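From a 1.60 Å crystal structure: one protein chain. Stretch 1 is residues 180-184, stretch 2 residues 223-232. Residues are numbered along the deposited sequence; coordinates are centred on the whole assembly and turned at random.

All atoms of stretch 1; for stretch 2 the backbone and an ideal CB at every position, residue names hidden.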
# COMPACT_ATOMS: atom_id res chain seq x y z
N SER A 180 -17.91 -22.33 11.29
CA SER A 180 -18.10 -21.69 9.99
C SER A 180 -17.15 -22.19 8.91
O SER A 180 -16.07 -22.68 9.21
CB SER A 180 -17.88 -20.17 10.15
OG SER A 180 -16.70 -19.89 10.81
N ARG A 181 -17.61 -22.12 7.66
CA ARG A 181 -16.84 -22.53 6.48
C ARG A 181 -15.65 -21.61 6.28
O ARG A 181 -14.50 -22.07 6.00
CB ARG A 181 -17.72 -22.41 5.24
CG ARG A 181 -17.06 -22.82 3.95
CD ARG A 181 -17.24 -24.29 3.72
NE ARG A 181 -18.62 -24.57 3.29
CZ ARG A 181 -19.24 -25.75 3.39
NH1 ARG A 181 -18.63 -26.82 3.91
NH2 ARG A 181 -20.50 -25.85 2.97
N TYR A 182 -15.97 -20.31 6.31
CA TYR A 182 -14.96 -19.25 6.27
C TYR A 182 -14.73 -18.73 7.70
O TYR A 182 -15.34 -19.23 8.64
CB TYR A 182 -15.34 -18.17 5.21
CG TYR A 182 -15.31 -18.75 3.78
CD1 TYR A 182 -14.10 -18.82 3.06
CD2 TYR A 182 -16.45 -19.24 3.17
CE1 TYR A 182 -14.05 -19.37 1.79
CE2 TYR A 182 -16.41 -19.79 1.89
CZ TYR A 182 -15.19 -19.86 1.20
OH TYR A 182 -15.12 -20.39 -0.07
N LEU A 183 -13.82 -17.77 7.89
CA LEU A 183 -13.39 -17.38 9.20
C LEU A 183 -14.52 -16.74 9.98
O LEU A 183 -14.62 -16.95 11.19
CB LEU A 183 -12.19 -16.42 9.12
CG LEU A 183 -11.41 -16.11 10.39
CD1 LEU A 183 -10.79 -17.35 10.99
CD2 LEU A 183 -10.32 -15.09 10.09
N LEU A 184 -15.37 -15.98 9.31
CA LEU A 184 -16.47 -15.25 9.99
C LEU A 184 -17.87 -15.78 9.77
O LEU A 184 -18.82 -15.31 10.43
CB LEU A 184 -16.47 -13.81 9.52
CG LEU A 184 -15.54 -12.86 10.25
CD1 LEU A 184 -14.08 -13.32 10.27
CD2 LEU A 184 -15.75 -11.45 9.64
N UNK A 223 -9.38 -28.02 7.99
CA UNK A 223 -10.60 -27.92 7.21
C UNK A 223 -10.77 -26.56 6.47
O UNK A 223 -11.25 -26.48 5.34
CB UNK A 223 -11.79 -28.15 8.14
N UNK A 224 -10.34 -25.50 7.12
CA UNK A 224 -10.36 -24.16 6.56
C UNK A 224 -9.30 -24.06 5.43
O UNK A 224 -9.56 -23.47 4.37
CB UNK A 224 -10.10 -23.12 7.65
N UNK A 225 -8.15 -24.70 5.61
CA UNK A 225 -7.16 -24.73 4.51
C UNK A 225 -7.77 -25.52 3.32
O UNK A 225 -7.68 -25.13 2.14
CB UNK A 225 -5.85 -25.37 4.97
N UNK A 226 -8.40 -26.64 3.60
CA UNK A 226 -9.13 -27.37 2.55
C UNK A 226 -10.17 -26.48 1.86
O UNK A 226 -10.25 -26.48 0.65
CB UNK A 226 -9.82 -28.60 3.14
N UNK A 227 -10.93 -25.72 2.64
CA UNK A 227 -11.84 -24.75 2.08
C UNK A 227 -11.09 -23.82 1.12
O UNK A 227 -11.54 -23.58 0.03
CB UNK A 227 -12.52 -23.95 3.19
N UNK A 228 -9.91 -23.35 1.52
CA UNK A 228 -9.11 -22.50 0.62
C UNK A 228 -8.86 -23.16 -0.74
O UNK A 228 -9.01 -22.57 -1.80
CB UNK A 228 -7.77 -22.16 1.28
N UNK A 229 -8.40 -24.38 -0.65
CA UNK A 229 -7.99 -25.19 -1.81
C UNK A 229 -9.20 -25.62 -2.64
O UNK A 229 -8.99 -26.25 -3.67
CB UNK A 229 -7.21 -26.42 -1.35
N UNK A 230 -10.41 -25.31 -2.16
CA UNK A 230 -11.66 -25.50 -2.94
C UNK A 230 -12.39 -24.18 -3.33
O UNK A 230 -13.49 -24.21 -3.91
CB UNK A 230 -12.62 -26.37 -2.13
N UNK A 231 -11.79 -23.02 -2.99
CA UNK A 231 -12.34 -21.71 -3.27
C UNK A 231 -11.64 -21.18 -4.52
O UNK A 231 -10.43 -20.93 -4.51
CB UNK A 231 -12.17 -20.76 -2.08
N UNK A 232 -12.37 -21.04 -5.62
CA UNK A 232 -11.80 -20.60 -6.86
C UNK A 232 -11.02 -19.31 -6.68
O UNK A 232 -9.94 -19.19 -7.23
CB UNK A 232 -12.90 -20.42 -7.91

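Stretch 1 is an irregular segment that lies beside a helix covering the first part of stretch 2; the closest CA atoms across the two, 6.7 Å apart, belong to Arg181 and position 224. It offers a backbone carbonyl at Arg181, the ring and hydroxyl of Tyr182, and the peptide leading into Leu183.

At position 223 the CA-to-CB bond points toward stretch 1, yet nothing of that stretch lies within 5.5 Å of the ideal CB. Small or long residues would be equally acceptable. The deposited residue is Ala223, whose carbonyl O accepts the helical bond from the backbone N of residue 227 at 2.8 Å.

Position 224 points sideways, with its ideal CB 4.8 Å from Arg181 O. A short side chain would leave the peptide between Tyr182 and Leu183 untouched, whereas a long aliphatic or aromatic one could sweep along it. Tyr224, with chi1 in t, does so: its CE1 comes to 3.6 Å from Leu183 N and 3.9 Å from Tyr182 C, the latter lying at the ring edge. Leu183 CB adds an apolar contact, 4.2 Å from Tyr224 CE1, and the Tyr224 hydroxyl is hydrogen-bonded elsewhere in the structure.

Positions 225 and 226 are out of reach of stretch 1, which therefore places no demand on them beyond compatibility with helical backbone angles; they are Ile225 and Leu226.

Position 227 faces stretch 1 squarely. Its ideal CB is 3.9 Å from Arg181 O and 5.0 Å from Tyr182 CE1, so a compact residue fits: alanine, serine, valine or threonine, with a hydroxyl offering a polar answer to the carbonyl and a methyl an apolar one to the ring. Thr227, in the m rotamer, supplies both groups. Its CG2 sits over one face of the Tyr182 ring, 4.1 Å from the centroid and 26° off the normal, a CH-pi contact, and also lies 3.8 Å from Arg181 CG. The hydroxyl reaches the carbonyl indirectly: one water donates to Arg181 O at 2.8 Å and to Thr227 OG1 at 2.9 Å.

At 228 the CB points away, and the residue is Ala228, the start of a type I turn that runs to 231. Position 229 is out of reach and holds Tyr229. Position 230 points toward stretch 1 but finds nothing within 5.5 Å of its ideal CB, leaving room for a long polar chain; Arg230 is extended there, and its backbone N bonds to Thr227 O at 3.0 Å.

Position 231 again points toward stretch 1, its ideal CB only 3.6 Å from Tyr182 OH. So near a hydroxyl, a short polar side chain such as serine or threonine is the natural candidate. Thr231 places OG1 2.7 Å from Tyr182 OH, near the plane of that ring, and donates from OG1 to Thr227 O, also at 2.7 Å, tying the hydroxyl back to the preceding helical turn.

Position 232 is out of reach, and Ala232 begins the next helix.

Stretch 2, residues 223-232: AYILTAYRTA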
# COMPACT_ATOMS: atom_id res chain seq x y z
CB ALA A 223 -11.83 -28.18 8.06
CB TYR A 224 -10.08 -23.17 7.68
CG TYR A 224 -9.98 -21.73 7.29
CD1 TYR A 224 -11.11 -20.92 7.15
CD2 TYR A 224 -8.72 -21.12 7.10
CE1 TYR A 224 -11.01 -19.65 6.77
CE2 TYR A 224 -8.63 -19.79 6.72
CZ TYR A 224 -9.76 -19.05 6.62
OH TYR A 224 -9.70 -17.74 6.26
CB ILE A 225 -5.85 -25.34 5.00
CG1 ILE A 225 -5.20 -24.37 6.02
CG2 ILE A 225 -4.90 -25.63 3.79
CD1 ILE A 225 -4.11 -24.98 6.88
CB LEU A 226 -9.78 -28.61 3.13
CG LEU A 226 -10.55 -29.50 2.15
CD1 LEU A 226 -9.82 -29.85 0.84
CD2 LEU A 226 -11.03 -30.80 2.91
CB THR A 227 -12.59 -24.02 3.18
OG1 THR A 227 -13.37 -25.00 3.88
CG2 THR A 227 -13.48 -22.96 2.60
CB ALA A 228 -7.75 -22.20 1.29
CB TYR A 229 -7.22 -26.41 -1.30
CG TYR A 229 -5.94 -26.12 -0.56
CD1 TYR A 229 -5.28 -24.87 -0.69
CD2 TYR A 229 -5.27 -27.12 0.14
CE1 TYR A 229 -4.05 -24.64 -0.03
CE2 TYR A 229 -4.05 -26.89 0.75
CZ TYR A 229 -3.46 -25.63 0.67
OH TYR A 229 -2.24 -25.41 1.28
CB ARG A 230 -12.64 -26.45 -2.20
CG ARG A 230 -12.12 -27.87 -1.98
CD ARG A 230 -13.09 -28.63 -1.07
NE ARG A 230 -12.73 -30.03 -0.85
CZ ARG A 230 -13.43 -30.88 -0.10
NH1 ARG A 230 -14.52 -30.47 0.54
NH2 ARG A 230 -13.03 -32.14 0.03
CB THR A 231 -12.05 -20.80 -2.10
OG1 THR A 231 -12.69 -21.30 -0.90
CG2 THR A 231 -12.50 -19.36 -2.36
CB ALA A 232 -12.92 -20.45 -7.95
O HOH W 1 -13.72 -24.69 6.78
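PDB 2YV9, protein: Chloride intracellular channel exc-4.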